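Local coordinates for imidazoleglycerol-phosphate dehydratase (Pyrococcus furiosus, PDB 5DNL), which catalyses the manganese-dependent dehydration of imidazoleglycerol phosphate to imidazoleacetol phosphate, the sixth step of histidine biosynthesis, at residues Leu119-Val123 against Phe152-Gly156; Met84-Val89 against His146-Ala151; Ala101-Asn106 against Ile134-Gln138; Val91-Ile95 against Ala158-Thr163. All coordinates share one frame. Residue numbers count along the deposited sequence, not the author numbering.

Contact 1 (Leu119-Val123 against Phe152-Gly156). With MN (manganese (II) ion), chain D; 5DL ([(2S)-2-hydroxy-3-(1H-1,2,4-triazol-1-yl)propyl]phosphonic acid), chain F.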
# COMPACT_ATOMS: atom_id res chain seq x y z
N LEU A 119 -28.29 -14.08 -21.59
CA LEU A 119 -28.71 -12.72 -21.93
C LEU A 119 -27.88 -12.14 -23.04
O LEU A 119 -28.40 -11.63 -24.04
CB LEU A 119 -28.68 -11.80 -20.71
CG LEU A 119 -28.95 -10.33 -21.00
CD1 LEU A 119 -30.36 -10.10 -21.51
CD2 LEU A 119 -28.70 -9.53 -19.73
N LYS A 120 -26.56 -12.23 -22.88
CA LYS A 120 -25.63 -11.67 -23.87
C LYS A 120 -25.81 -12.33 -25.23
O LYS A 120 -25.77 -11.65 -26.26
CB LYS A 120 -24.17 -11.78 -23.43
CG LYS A 120 -23.78 -10.81 -22.35
CD LYS A 120 -22.30 -10.94 -22.02
CE LYS A 120 -21.83 -9.87 -21.06
NZ LYS A 120 -20.39 -10.09 -20.72
N GLU A 121 -26.01 -13.64 -25.25
CA GLU A 121 -26.14 -14.33 -26.53
C GLU A 121 -27.48 -14.02 -27.22
O GLU A 121 -27.53 -13.88 -28.46
CB GLU A 121 -25.87 -15.82 -26.38
CG GLU A 121 -24.39 -16.07 -26.15
CD GLU A 121 -23.56 -15.59 -27.31
OE1 GLU A 121 -23.57 -16.23 -28.39
OE2 GLU A 121 -22.95 -14.51 -27.17
N PHE A 122 -28.54 -13.86 -26.45
CA PHE A 122 -29.79 -13.38 -27.03
C PHE A 122 -29.60 -11.99 -27.66
O PHE A 122 -30.04 -11.73 -28.79
CB PHE A 122 -30.91 -13.34 -25.98
CG PHE A 122 -32.13 -12.55 -26.44
CD1 PHE A 122 -33.09 -13.15 -27.24
CD2 PHE A 122 -32.28 -11.22 -26.11
CE1 PHE A 122 -34.18 -12.43 -27.71
CE2 PHE A 122 -33.37 -10.50 -26.55
CZ PHE A 122 -34.31 -11.10 -27.35
N VAL A 123 -28.97 -11.07 -26.92
CA VAL A 123 -28.81 -9.69 -27.38
C VAL A 123 -27.91 -9.61 -28.60
O VAL A 123 -28.21 -8.89 -29.58
CB VAL A 123 -28.33 -8.75 -26.25
CG1 VAL A 123 -28.10 -7.35 -26.78
CG2 VAL A 123 -29.36 -8.71 -25.12
N PHE A 152 -35.26 -6.96 -20.78
CA PHE A 152 -36.22 -7.39 -21.81
C PHE A 152 -37.39 -6.41 -21.98
O PHE A 152 -37.79 -6.11 -23.12
CB PHE A 152 -36.74 -8.81 -21.55
CG PHE A 152 -35.83 -9.89 -22.05
CD1 PHE A 152 -34.79 -10.38 -21.28
CD2 PHE A 152 -36.03 -10.43 -23.31
CE1 PHE A 152 -33.97 -11.40 -21.75
CE2 PHE A 152 -35.20 -11.44 -23.81
CZ PHE A 152 -34.16 -11.94 -23.02
N LYS A 153 -37.92 -5.89 -20.87
CA LYS A 153 -38.96 -4.85 -20.96
C LYS A 153 -38.41 -3.64 -21.72
O LYS A 153 -39.09 -3.06 -22.58
CB LYS A 153 -39.40 -4.39 -19.57
CG LYS A 153 -40.19 -5.39 -18.74
CD LYS A 153 -40.72 -4.71 -17.49
CE LYS A 153 -41.63 -5.62 -16.65
NZ LYS A 153 -42.29 -4.80 -15.60
N GLY A 154 -37.18 -3.26 -21.39
CA GLY A 154 -36.53 -2.15 -22.02
C GLY A 154 -36.27 -2.32 -23.50
O GLY A 154 -36.43 -1.38 -24.26
N LEU A 155 -35.82 -3.50 -23.89
CA LEU A 155 -35.70 -3.81 -25.32
C LEU A 155 -37.03 -3.65 -26.04
O LEU A 155 -37.07 -3.08 -27.13
CB LEU A 155 -35.15 -5.21 -25.52
CG LEU A 155 -33.64 -5.34 -25.30
CD1 LEU A 155 -33.28 -6.81 -25.15
CD2 LEU A 155 -32.85 -4.71 -26.42
N GLY A 156 -38.10 -4.14 -25.43
CA GLY A 156 -39.42 -3.99 -26.04
C GLY A 156 -39.80 -2.53 -26.20
O GLY A 156 -40.18 -2.11 -27.31
MN MN D . -23.10 -18.25 -29.08
N1 5DL F . -40.69 -10.62 -11.75
C3 5DL F . -41.15 -8.98 -10.28
N2 5DL F . -41.33 -9.42 -11.53
C8 5DL F . -44.08 -8.55 -14.06
C7 5DL F . -43.33 -9.43 -13.06
C6 5DL F . -42.10 -8.70 -12.53
C5 5DL F . -40.12 -10.87 -10.57
O10 5DL F . -45.27 -7.16 -12.10
P9 5DL F . -44.65 -6.94 -13.43
O11 5DL F . -45.60 -6.40 -14.47
O12 5DL F . -43.46 -6.00 -13.33
O13 5DL F . -42.91 -10.67 -13.67
N4 5DL F . -40.37 -9.91 -9.65
O HOH W 1 -22.43 -17.60 -31.08
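Two helical segments, 119-123 and 152-156, run side by side at 13° with their axes 13.0 Å apart. That gap is wide, so large side chains have to fill it. The Phe152 ring reaches across between Leu119 and Phe122. Leu119 CD1 lies 3.8 Å from Phe152 CE1. Phe122 CE2 lies 3.4 Å from Phe152 CE2, with Phe152 over one face of the Phe122 ring. The two ring planes meet obliquely at 35°, with centroids 4.8 Å apart. Helix 116-130 belongs to a beta-alpha-beta unit, and helix 144-162 lies beside it on the same mixed sheet. On the sheet side, Ile134 touches both Val123 and Leu155. Trp55 of helix 51-69 packs on both phenylalanines. Leu155 fills the next hollow along: its CD1 sits 3.9 Å from Phe122 CE2, at the ring edge, and 4.4 Å from Val123 CG2. Outside this apolar seam, at separate sites, Glu121 OE1 binds a manganese at 2.2 Å, and Lys153 NZ donates a 2.8 Å hydrogen bond to the inhibitor phosphonate oxygen O12.

Contact 2 (Met84-Val89 against His146-Ala151). With MN (manganese (II) ion), chain B; MN (manganese (II) ion), chain E; 5DL ([(2S)-2-hydroxy-3-(1H-1,2,4-triazol-1-yl)propyl]phosphonic acid), chain F.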
# COMPACT_ATOMS: atom_id res chain seq x y z
N MET A 84 -37.11 -2.14 -12.12
CA MET A 84 -37.85 -3.25 -11.53
C MET A 84 -37.33 -3.42 -10.12
O MET A 84 -36.25 -4.02 -9.91
CB MET A 84 -37.72 -4.54 -12.33
CG MET A 84 -38.56 -5.63 -11.66
SD MET A 84 -38.81 -7.17 -12.56
CE MET A 84 -39.49 -6.52 -14.07
N ASP A 85 -38.09 -2.93 -9.14
CA ASP A 85 -37.67 -2.87 -7.75
C ASP A 85 -36.24 -2.29 -7.68
O ASP A 85 -36.03 -1.17 -8.16
CB ASP A 85 -37.82 -4.25 -7.10
CG ASP A 85 -39.26 -4.75 -7.06
OD1 ASP A 85 -40.19 -4.08 -7.57
OD2 ASP A 85 -39.45 -5.83 -6.49
N ASP A 86 -35.28 -3.05 -7.14
CA ASP A 86 -33.88 -2.59 -7.06
C ASP A 86 -33.22 -2.31 -8.39
O ASP A 86 -32.29 -1.51 -8.44
CB ASP A 86 -33.03 -3.64 -6.32
CG ASP A 86 -33.16 -5.02 -6.93
OD1 ASP A 86 -34.25 -5.63 -6.80
OD2 ASP A 86 -32.21 -5.50 -7.60
N ALA A 87 -33.65 -2.97 -9.46
CA ALA A 87 -33.00 -2.86 -10.78
C ALA A 87 -33.38 -1.56 -11.48
O ALA A 87 -34.53 -1.10 -11.38
CB ALA A 87 -33.34 -4.04 -11.68
N LEU A 88 -32.42 -0.99 -12.19
CA LEU A 88 -32.67 0.15 -13.07
C LEU A 88 -31.77 -0.02 -14.27
O LEU A 88 -30.56 -0.03 -14.12
CB LEU A 88 -32.37 1.46 -12.33
CG LEU A 88 -32.72 2.74 -13.11
CD1 LEU A 88 -34.22 2.83 -13.30
CD2 LEU A 88 -32.17 3.94 -12.36
N VAL A 89 -32.35 -0.23 -15.45
CA VAL A 89 -31.58 -0.65 -16.61
C VAL A 89 -31.88 0.27 -17.79
O VAL A 89 -33.04 0.47 -18.13
CB VAL A 89 -31.90 -2.11 -16.98
CG1 VAL A 89 -31.11 -2.54 -18.22
CG2 VAL A 89 -31.61 -3.05 -15.82
N HIS A 146 -34.80 -9.36 -11.66
CA HIS A 146 -35.21 -7.97 -11.85
C HIS A 146 -34.36 -7.28 -12.93
O HIS A 146 -34.87 -6.55 -13.77
CB HIS A 146 -35.14 -7.18 -10.55
CG HIS A 146 -36.06 -7.68 -9.49
ND1 HIS A 146 -35.91 -7.36 -8.16
CD2 HIS A 146 -37.16 -8.48 -9.57
CE1 HIS A 146 -36.88 -7.92 -7.46
NE2 HIS A 146 -37.64 -8.62 -8.28
N ILE A 147 -33.05 -7.55 -12.91
CA ILE A 147 -32.13 -6.97 -13.89
C ILE A 147 -32.44 -7.47 -15.30
O ILE A 147 -32.57 -6.67 -16.24
CB ILE A 147 -30.65 -7.25 -13.50
CG1 ILE A 147 -30.29 -6.48 -12.23
CG2 ILE A 147 -29.72 -6.87 -14.64
CD1 ILE A 147 -29.04 -6.99 -11.52
N VAL A 148 -32.54 -8.78 -15.45
CA VAL A 148 -32.72 -9.38 -16.78
C VAL A 148 -34.12 -9.02 -17.31
O VAL A 148 -34.27 -8.64 -18.48
CB VAL A 148 -32.46 -10.88 -16.75
CG1 VAL A 148 -32.79 -11.55 -18.08
CG2 VAL A 148 -31.00 -11.15 -16.41
N GLU A 149 -35.15 -9.14 -16.48
CA GLU A 149 -36.49 -8.79 -16.96
C GLU A 149 -36.58 -7.30 -17.30
O GLU A 149 -37.21 -6.95 -18.29
CB GLU A 149 -37.60 -9.20 -15.98
CG GLU A 149 -39.00 -9.08 -16.56
CD GLU A 149 -40.08 -9.60 -15.67
OE1 GLU A 149 -39.79 -10.29 -14.66
OE2 GLU A 149 -41.24 -9.23 -15.97
N ALA A 150 -35.97 -6.41 -16.51
CA ALA A 150 -35.94 -5.00 -16.87
C ALA A 150 -35.28 -4.79 -18.24
O ALA A 150 -35.73 -3.98 -19.04
CB ALA A 150 -35.25 -4.17 -15.80
N ALA A 151 -34.21 -5.53 -18.52
CA ALA A 151 -33.57 -5.46 -19.84
C ALA A 151 -34.52 -5.87 -20.97
O ALA A 151 -34.56 -5.21 -21.99
CB ALA A 151 -32.32 -6.32 -19.86
MN MN B . -39.49 -9.77 -7.56
MN MN E . -40.92 -11.80 -13.64
N1 5DL F . -40.69 -10.62 -11.75
C3 5DL F . -41.15 -8.98 -10.28
N2 5DL F . -41.33 -9.42 -11.53
C8 5DL F . -44.08 -8.55 -14.06
C7 5DL F . -43.33 -9.43 -13.06
C6 5DL F . -42.10 -8.70 -12.53
C5 5DL F . -40.12 -10.87 -10.57
O10 5DL F . -45.27 -7.16 -12.10
P9 5DL F . -44.65 -6.94 -13.43
O11 5DL F . -45.60 -6.40 -14.47
O12 5DL F . -43.46 -6.00 -13.33
O13 5DL F . -42.91 -10.67 -13.67
N4 5DL F . -40.37 -9.91 -9.65
O HOH W 2 -40.74 -7.96 -7.45
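This contact forms part of the dimanganese active site of the dehydratase, here occupied by a triazole-phosphonate inhibitor. A type II' beta turn, Met84 to Ala87, closes the beta hairpin of strands 77-84 and 87-94 and meets the start of helix 144-162. His146 NE2 binds one manganese at 2.3 Å, and inhibitor N4 binds it at 2.3 Å. Glu149 OE1 binds the second manganese at 2.1 Å, where inhibitor N1 and O13 also coordinate. Both sites are shared between subunits: His52, Glu56 and Glu121 of a neighbouring subunit complete the first, and His29 and His145 of this chain with His53 of that subunit complete the second. His146 ND1 donates to Asp86 OD1 at 2.8 Å. This probably fixes NE2 facing the metal. Asp85 OD2 accepts a 2.7 Å hydrogen bond from the water on the first manganese, while Asp85 OD1 forms a salt bridge with Arg98 of another subunit. Strand 87-89 crosses the helix at -33°, with the axes 7.6 Å apart. Ala87 and Ala150 allow this close approach: Val89 CG2 rests 3.8 Å from Ala150 CB, and Ala87 CB 3.9 Å from Ile147 CG1. Beside the inhibitor, Met84 SD lies 3.5 Å from triazole N2.

Contact 3 (Ala101-Asn106 against Ile134-Gln138)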
# COMPACT_ATOMS: atom_id res chain seq x y z
N ALA A 101 -23.32 -5.29 -29.90
CA ALA A 101 -23.99 -5.35 -28.61
C ALA A 101 -22.97 -5.08 -27.53
O ALA A 101 -21.83 -5.53 -27.60
CB ALA A 101 -24.62 -6.70 -28.38
N ASN A 102 -23.41 -4.36 -26.50
CA ASN A 102 -22.63 -4.18 -25.27
C ASN A 102 -23.63 -4.35 -24.14
O ASN A 102 -24.50 -3.50 -23.95
CB ASN A 102 -21.97 -2.81 -25.26
CG ASN A 102 -21.18 -2.52 -23.98
OD1 ASN A 102 -21.43 -3.07 -22.92
ND2 ASN A 102 -20.24 -1.61 -24.09
N VAL A 103 -23.48 -5.44 -23.39
CA VAL A 103 -24.33 -5.76 -22.25
C VAL A 103 -23.48 -5.67 -21.00
O VAL A 103 -22.54 -6.44 -20.84
CB VAL A 103 -24.95 -7.15 -22.40
CG1 VAL A 103 -25.79 -7.54 -21.18
CG2 VAL A 103 -25.78 -7.25 -23.69
N ASP A 104 -23.78 -4.69 -20.15
CA ASP A 104 -23.03 -4.39 -18.94
C ASP A 104 -24.01 -4.46 -17.76
O ASP A 104 -24.70 -3.48 -17.45
CB ASP A 104 -22.41 -3.00 -19.07
CG ASP A 104 -21.55 -2.61 -17.87
OD1 ASP A 104 -21.20 -3.49 -17.07
OD2 ASP A 104 -21.25 -1.41 -17.75
N VAL A 105 -24.04 -5.64 -17.14
CA VAL A 105 -24.84 -5.89 -15.95
C VAL A 105 -23.96 -6.37 -14.81
O VAL A 105 -22.79 -6.76 -15.02
CB VAL A 105 -25.99 -6.89 -16.23
CG1 VAL A 105 -26.91 -6.35 -17.29
CG2 VAL A 105 -25.48 -8.26 -16.66
N ASN A 106 -24.52 -6.34 -13.61
CA ASN A 106 -23.79 -6.69 -12.40
C ASN A 106 -24.77 -7.34 -11.46
O ASN A 106 -25.47 -6.67 -10.69
CB ASN A 106 -23.13 -5.46 -11.76
CG ASN A 106 -22.26 -5.82 -10.56
OD1 ASN A 106 -22.09 -6.98 -10.23
ND2 ASN A 106 -21.71 -4.80 -9.92
N ILE A 134 -26.97 -2.28 -30.04
CA ILE A 134 -27.76 -2.44 -28.81
C ILE A 134 -26.88 -2.32 -27.58
O ILE A 134 -25.92 -3.08 -27.44
CB ILE A 134 -28.47 -3.79 -28.78
CG1 ILE A 134 -29.35 -3.96 -30.03
CG2 ILE A 134 -29.31 -3.91 -27.51
CD1 ILE A 134 -30.11 -5.28 -30.10
N HIS A 135 -27.21 -1.37 -26.71
CA HIS A 135 -26.58 -1.21 -25.41
C HIS A 135 -27.57 -1.59 -24.33
O HIS A 135 -28.71 -1.11 -24.32
CB HIS A 135 -26.17 0.23 -25.17
CG HIS A 135 -24.98 0.66 -25.95
ND1 HIS A 135 -23.73 0.70 -25.40
CD2 HIS A 135 -24.85 1.11 -27.22
CE1 HIS A 135 -22.86 1.11 -26.31
NE2 HIS A 135 -23.52 1.39 -27.42
N ILE A 136 -27.11 -2.41 -23.38
CA ILE A 136 -27.84 -2.72 -22.14
C ILE A 136 -26.90 -2.27 -21.03
O ILE A 136 -25.83 -2.85 -20.89
CB ILE A 136 -28.13 -4.23 -21.96
CG1 ILE A 136 -28.82 -4.87 -23.18
CG2 ILE A 136 -29.00 -4.46 -20.72
CD1 ILE A 136 -30.16 -4.30 -23.53
N LYS A 137 -27.29 -1.25 -20.26
CA LYS A 137 -26.42 -0.69 -19.23
C LYS A 137 -27.17 -0.64 -17.93
O LYS A 137 -28.09 0.17 -17.74
CB LYS A 137 -25.91 0.70 -19.62
CG LYS A 137 -24.86 1.21 -18.63
CD LYS A 137 -24.26 2.53 -19.06
CE LYS A 137 -22.98 2.84 -18.29
NZ LYS A 137 -21.82 2.13 -18.90
N GLN A 138 -26.78 -1.52 -17.02
CA GLN A 138 -27.34 -1.49 -15.69
C GLN A 138 -26.88 -0.23 -14.95
O GLN A 138 -25.68 0.04 -14.86
CB GLN A 138 -26.92 -2.73 -14.92
CG GLN A 138 -27.43 -2.80 -13.50
CD GLN A 138 -27.09 -4.11 -12.85
OE1 GLN A 138 -27.02 -5.14 -13.51
NE2 GLN A 138 -26.83 -4.08 -11.55
O HOH W 3 -21.40 -0.08 -20.59
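Four backbone hydrogen bonds join these parallel strands. Asn102 N donates to Ile134 O (3.0 Å), and Ile136 N to Asn102 O (2.9 Å). Asp104 N then donates to Ile136 O (2.9 Å), and Gln138 N to Asp104 O (2.9 Å). Past Asp104 the Gln138 side chain takes over. Gln138 OE1 accepts from Asn106 N at 2.8 Å, and Gln138 NE2 donates to Asn106 O at 3.0 Å, so one amide group clamps both backbone polar atoms of Asn106. On the face bearing Asn102, His135, Asp104 and Lys137, the salt bridge from Asp104 OD2 to Lys137 NZ is long, at 3.8 Å. A water bridges the same two atoms. Lys137 NZ also bonds to Leu139 O of a neighbouring subunit, and His135 NE2 to Asp85 O of that subunit. The face bearing Ala101, Val103, Ile134 and Ile136 is apolar: Val103 CG2 meets Ile136 CG1 at 3.9 Å. Beyond the strand, Val105 CG1 lies 4.4 Å from Ile136 CG2. Helices 116-130 and 144-162 pack on the apolar face, through Leu119 against Val103 and Ala151 against Ile136. Strand 100-104, helix 116-130 and strand 133-140 form a beta-alpha-beta crossover whose two strands are neighbours in the sheet.

Contact 4 (Val91-Ile95 against Ala158-Thr163)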
# COMPACT_ATOMS: atom_id res chain seq x y z
N VAL A 91 -31.63 0.81 -21.78
CA VAL A 91 -31.55 0.08 -23.03
C VAL A 91 -31.57 1.12 -24.14
O VAL A 91 -32.45 1.98 -24.19
CB VAL A 91 -32.71 -0.91 -23.21
CG1 VAL A 91 -32.60 -1.60 -24.58
CG2 VAL A 91 -32.68 -1.91 -22.09
N SER A 92 -30.57 1.06 -25.02
CA SER A 92 -30.47 2.01 -26.12
C SER A 92 -30.25 1.26 -27.41
O SER A 92 -29.32 0.43 -27.49
CB SER A 92 -29.33 2.99 -25.86
OG SER A 92 -29.20 3.97 -26.90
N VAL A 93 -31.08 1.54 -28.42
CA VAL A 93 -31.05 0.84 -29.69
C VAL A 93 -30.88 1.84 -30.83
O VAL A 93 -31.49 2.90 -30.84
CB VAL A 93 -32.36 0.04 -29.91
CG1 VAL A 93 -32.44 -0.55 -31.32
CG2 VAL A 93 -32.50 -1.05 -28.87
N ASP A 94 -30.02 1.48 -31.78
CA ASP A 94 -29.89 2.19 -33.06
C ASP A 94 -29.96 1.12 -34.15
O ASP A 94 -29.04 0.29 -34.25
CB ASP A 94 -28.58 2.98 -33.08
CG ASP A 94 -28.22 3.52 -34.43
OD1 ASP A 94 -29.01 3.34 -35.37
OD2 ASP A 94 -27.11 4.11 -34.55
N ILE A 95 -31.03 1.13 -34.97
CA ILE A 95 -31.16 0.21 -36.08
C ILE A 95 -30.28 0.75 -37.21
O ILE A 95 -30.73 1.36 -38.19
CB ILE A 95 -32.63 -0.03 -36.49
CG1 ILE A 95 -33.46 -0.43 -35.25
CG2 ILE A 95 -32.72 -1.10 -37.55
CD1 ILE A 95 -34.94 -0.64 -35.52
N ALA A 158 -37.83 0.15 -26.20
CA ALA A 158 -36.91 0.86 -27.09
C ALA A 158 -37.21 0.56 -28.54
O ALA A 158 -37.21 1.48 -29.39
CB ALA A 158 -35.46 0.52 -26.76
N LEU A 159 -37.47 -0.70 -28.84
CA LEU A 159 -37.78 -1.11 -30.20
C LEU A 159 -39.18 -0.65 -30.62
O LEU A 159 -39.39 -0.39 -31.80
CB LEU A 159 -37.59 -2.61 -30.42
CG LEU A 159 -36.11 -3.02 -30.57
CD1 LEU A 159 -35.92 -4.48 -30.28
CD2 LEU A 159 -35.58 -2.67 -31.96
N ARG A 160 -40.10 -0.49 -29.67
CA ARG A 160 -41.40 0.12 -30.01
C ARG A 160 -41.17 1.47 -30.69
O ARG A 160 -41.81 1.79 -31.70
CB ARG A 160 -42.27 0.31 -28.77
CG ARG A 160 -43.67 0.88 -29.04
CD ARG A 160 -44.33 1.43 -27.79
NE ARG A 160 -44.45 0.48 -26.69
CZ ARG A 160 -44.90 0.79 -25.47
NH1 ARG A 160 -45.30 2.02 -25.18
NH2 ARG A 160 -44.94 -0.15 -24.52
N VAL A 161 -40.24 2.26 -30.16
CA VAL A 161 -39.93 3.59 -30.69
C VAL A 161 -39.15 3.48 -32.00
O VAL A 161 -39.45 4.15 -33.00
CB VAL A 161 -39.13 4.41 -29.67
CG1 VAL A 161 -38.71 5.76 -30.22
CG2 VAL A 161 -39.91 4.59 -28.37
N ALA A 162 -38.11 2.66 -32.00
CA ALA A 162 -37.17 2.59 -33.13
C ALA A 162 -37.76 2.01 -34.41
O ALA A 162 -37.27 2.33 -35.50
CB ALA A 162 -35.93 1.79 -32.74
N THR A 163 -38.79 1.16 -34.29
CA THR A 163 -39.36 0.45 -35.44
C THR A 163 -40.56 1.19 -36.03
O THR A 163 -41.14 0.71 -37.01
CB THR A 163 -39.77 -1.00 -35.08
OG1 THR A 163 -40.75 -0.97 -34.05
CG2 THR A 163 -38.56 -1.81 -34.61
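The packing between segments 91-95 and 158-163 is mainly apolar. Val91, Val93 and Ile95 point toward the helix, as alternate residues of an extended chain do. Ala158 and Ala162, one turn apart, point back at them. Ala158 CB lies between two valines, 4.2 Å from Val91 CG1 and 4.0 Å from Val93 CG2. Val93 CG1 also reaches Leu159 CD2 at 3.8 Å and Ala162 CB at 4.4 Å. Ile95 extends its CD1 to Ala162 CB (3.8 Å), Leu159 CD2 (4.1 Å) and Thr163 CG2 (3.9 Å). The alanines keep the helix surface low, and the axes approach to 8.5 Å at a crossing angle of -28°.

No hydrogen bond crosses the interface. The hydrogen bonds lie within segment 158-163 or join the strand to its other neighbours. Thr163 OG1 donates to Leu159 O at 2.7 Å, and Thr163 N bonds to the same oxygen at 3.0 Å, at the C-terminal end of the helix. On the strand, Ser92 and Asp94 point away from the helix. Ser92 OG bonds to Asn79, and Asp94 OD1 forms a salt bridge with Arg76. Both residues also pack on Pro83 of a neighbouring subunit.

The strand thus has one face for the helix and one for the subunit interface, in an alpha/beta layer where helix 144-162 packs nearly along strand 87-94, on one face of a mixed four-stranded sheet.

Contacts 1, 2 and 4 are buried and share helix 144-162. Contact 2 uses its start, contact 1 its middle and contact 4 its end. Contacts 2 and 4 set this helix on strand 87-94, whereas contact 1 sets it beside helix 116-130. Contact 3 is partly exposed and joins two strands of the same sheet. Its chemistry is mainly backbone hydrogen bonding, while contacts 1 and 4 are apolar between their segments. Contacts 1 and 2 both touch the inhibitor, but of these two only contact 2 has a hydrogen bond across its segments. The sheet ties them together: His135 N of contact 3 probably bonds to Ser92 O of contact 4, and Leu155 of contact 1 packs on Val91 of contact 4.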